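Local coordinates for amidohydrolase 3 domain-containing protein (Pyrococcus furiosus, PDB 3ICJ) that binds two zinc ions and probably hydrolyses carbon-nitrogen bonds other than peptide bonds, its natural substrate being unidentified, at residues Phe98-Leu102 and Arg370-Ala374. Residues are numbered along the deposited sequence; the frame is centred on the assembly and turned at random.
Sequences FDSHL and RIEHA. With ZN (zinc ion), chain B; ZN (zinc ion), chain C.
His101 and Glu372 face each other where the chain turns a corner, at Ser100-His101 and again at Glu372, their CA atoms 7.7 Å apart, and side chains bridge the gap. His101 ND1 donates to Glu372 OE1 at 2.7 Å, almost straight (176°) and in the ring plane, using the anti lone pair of the oxygen. The ring of His101, swung anti to the backbone nitrogen by chi1 (-176°), turns ND1 to the carboxylate and NE2 to a zinc ion, bound at 2.3 Å. The arrangement illustrates second-shell support in the (beta/alpha)8-type barrel of the amidohydrolase superfamily, whose metal ligands sit at the C-terminal ends of strands: the buried carboxylate probably helps orient His101. Carboxylated Lys296 bridges the two zincs; His103 and Asp434 complete the first site, and His348 joins His373, whose NE2 binds the second zinc at 2.4 Å while ND1 is hydrogen-bonded to Gln395. Arg370 grips Glu372 side-on in a salt bridge, NE to OE2 at 2.8 Å and NH2 to OE1 at 2.9 Å, giving OE1 two donors; NH2 also donates to Ser100 O from above the carbonyl plane. Replacing Glu372 by an alanine is likely to leave the Arg370 guanidinium without its mate and His101 ND1 without its acceptor. His373 CE1 lies over one face of the His101 ring, offset toward its rim, the planes oblique at 53°.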
loop_
_atom_site.group_PDB
_atom_site.type_symbol
_atom_site.label_atom_id
_atom_site.label_comp_id
_atom_site.label_asym_id
_atom_site.label_seq_id
_atom_site.Cartn_x
_atom_site.Cartn_y
_atom_site.Cartn_z
ATOM N N PHE A 98 -1.056 10.056 4.587
ATOM C CA PHE A 98 -1.278 8.804 5.270
ATOM C C PHE A 98 -1.696 7.874 4.144
ATOM O O PHE A 98 -2.797 8.015 3.602
ATOM C CB PHE A 98 -2.413 8.990 6.302
ATOM C CG PHE A 98 -2.585 7.841 7.294
ATOM C CD1 PHE A 98 -2.803 8.117 8.637
ATOM C CD2 PHE A 98 -2.506 6.500 6.900
ATOM C CE1 PHE A 98 -2.974 7.081 9.575
ATOM C CE2 PHE A 98 -2.670 5.455 7.829
ATOM C CZ PHE A 98 -2.895 5.750 9.169
ATOM N N ASP A 99 -0.809 6.944 3.773
ATOM C CA ASP A 99 -1.110 5.934 2.764
ATOM C C ASP A 99 -1.752 4.722 3.448
ATOM O O ASP A 99 -1.089 3.968 4.165
ATOM C CB ASP A 99 0.184 5.541 2.015
ATOM C CG ASP A 99 -0.076 4.721 0.748
ATOM O OD1 ASP A 99 -0.889 3.791 0.777
ATOM O OD2 ASP A 99 0.566 4.971 -0.288
ATOM N N SER A 100 -3.047 4.512 3.232
ATOM C CA SER A 100 -3.749 3.521 4.049
ATOM C C SER A 100 -3.527 2.053 3.624
ATOM O O SER A 100 -3.994 1.149 4.303
ATOM C CB SER A 100 -5.237 3.855 4.152
ATOM O OG SER A 100 -5.775 4.182 2.888
ATOM N N HIS A 101 -2.822 1.825 2.510
ATOM C CA HIS A 101 -2.568 0.466 2.000
ATOM C C HIS A 101 -1.304 0.394 1.158
ATOM O O HIS A 101 -1.302 0.806 -0.007
ATOM C CB HIS A 101 -3.782 0.001 1.162
ATOM C CG HIS A 101 -3.701 -1.407 0.656
ATOM N ND1 HIS A 101 -4.694 -2.333 0.898
ATOM C CD2 HIS A 101 -2.782 -2.036 -0.120
ATOM C CE1 HIS A 101 -4.374 -3.478 0.318
ATOM N NE2 HIS A 101 -3.222 -3.325 -0.307
ATOM N N LEU A 102 -0.241 -0.176 1.718
ATOM C CA LEU A 102 0.916 -0.506 0.912
ATOM C C LEU A 102 1.725 -1.664 1.498
ATOM O O LEU A 102 1.451 -2.144 2.608
ATOM C CB LEU A 102 1.796 0.735 0.634
ATOM C CG LEU A 102 2.211 1.680 1.760
ATOM C CD1 LEU A 102 3.116 0.951 2.740
ATOM C CD2 LEU A 102 2.941 2.879 1.161
ATOM N N ARG A 370 -12.901 -3.351 6.969
ATOM C CA ARG A 370 -12.555 -2.529 5.855
ATOM C C ARG A 370 -12.378 -3.371 4.600
ATOM O O ARG A 370 -12.021 -4.555 4.669
ATOM C CB ARG A 370 -11.318 -1.620 6.128
ATOM C CG ARG A 370 -10.119 -2.317 6.681
ATOM C CD ARG A 370 -8.968 -1.342 6.976
ATOM N NE ARG A 370 -8.219 -1.007 5.755
ATOM C CZ ARG A 370 -7.132 -0.240 5.723
ATOM N NH1 ARG A 370 -6.663 0.314 6.839
ATOM N NH2 ARG A 370 -6.522 -0.008 4.567
ATOM N N ILE A 371 -12.616 -2.732 3.456
ATOM C CA ILE A 371 -12.419 -3.354 2.153
ATOM C C ILE A 371 -11.307 -2.601 1.415
ATOM O O ILE A 371 -11.321 -1.373 1.319
ATOM C CB ILE A 371 -13.760 -3.408 1.308
ATOM C CG1 ILE A 371 -14.746 -4.393 1.928
ATOM C CG2 ILE A 371 -13.490 -3.784 -0.161
ATOM C CD1 ILE A 371 -16.154 -4.332 1.282
ATOM N N GLU A 372 -10.322 -3.356 0.941
ATOM C CA GLU A 372 -9.250 -2.826 0.127
ATOM C C GLU A 372 -9.681 -2.924 -1.335
ATOM O O GLU A 372 -10.178 -3.975 -1.771
ATOM C CB GLU A 372 -7.971 -3.659 0.318
ATOM C CG GLU A 372 -7.673 -3.978 1.779
ATOM C CD GLU A 372 -7.686 -2.722 2.629
ATOM O OE1 GLU A 372 -6.839 -1.841 2.392
ATOM O OE2 GLU A 372 -8.563 -2.602 3.514
ATOM N N HIS A 373 -9.458 -1.829 -2.060
ATOM C CA HIS A 373 -9.762 -1.632 -3.500
ATOM C C HIS A 373 -11.208 -1.254 -3.791
ATOM O O HIS A 373 -11.458 -0.153 -4.299
ATOM C CB HIS A 373 -9.254 -2.778 -4.396
ATOM C CG HIS A 373 -7.848 -3.197 -4.081
ATOM N ND1 HIS A 373 -6.777 -2.342 -4.199
ATOM C CD2 HIS A 373 -7.351 -4.355 -3.589
ATOM C CE1 HIS A 373 -5.672 -2.961 -3.820
ATOM N NE2 HIS A 373 -5.996 -4.185 -3.443
ATOM N N ALA A 374 -12.137 -2.171 -3.485
ATOM C CA ALA A 374 -13.557 -2.046 -3.857
ATOM C C ALA A 374 -13.712 -1.526 -5.296
ATOM O O ALA A 374 -14.467 -0.580 -5.545
ATOM C CB ALA A 374 -14.301 -1.133 -2.853
HETATM ZN ZN ZN B . -2.098 -4.793 -1.661
HETATM ZN ZN ZN C . -5.052 -6.283 -2.773
#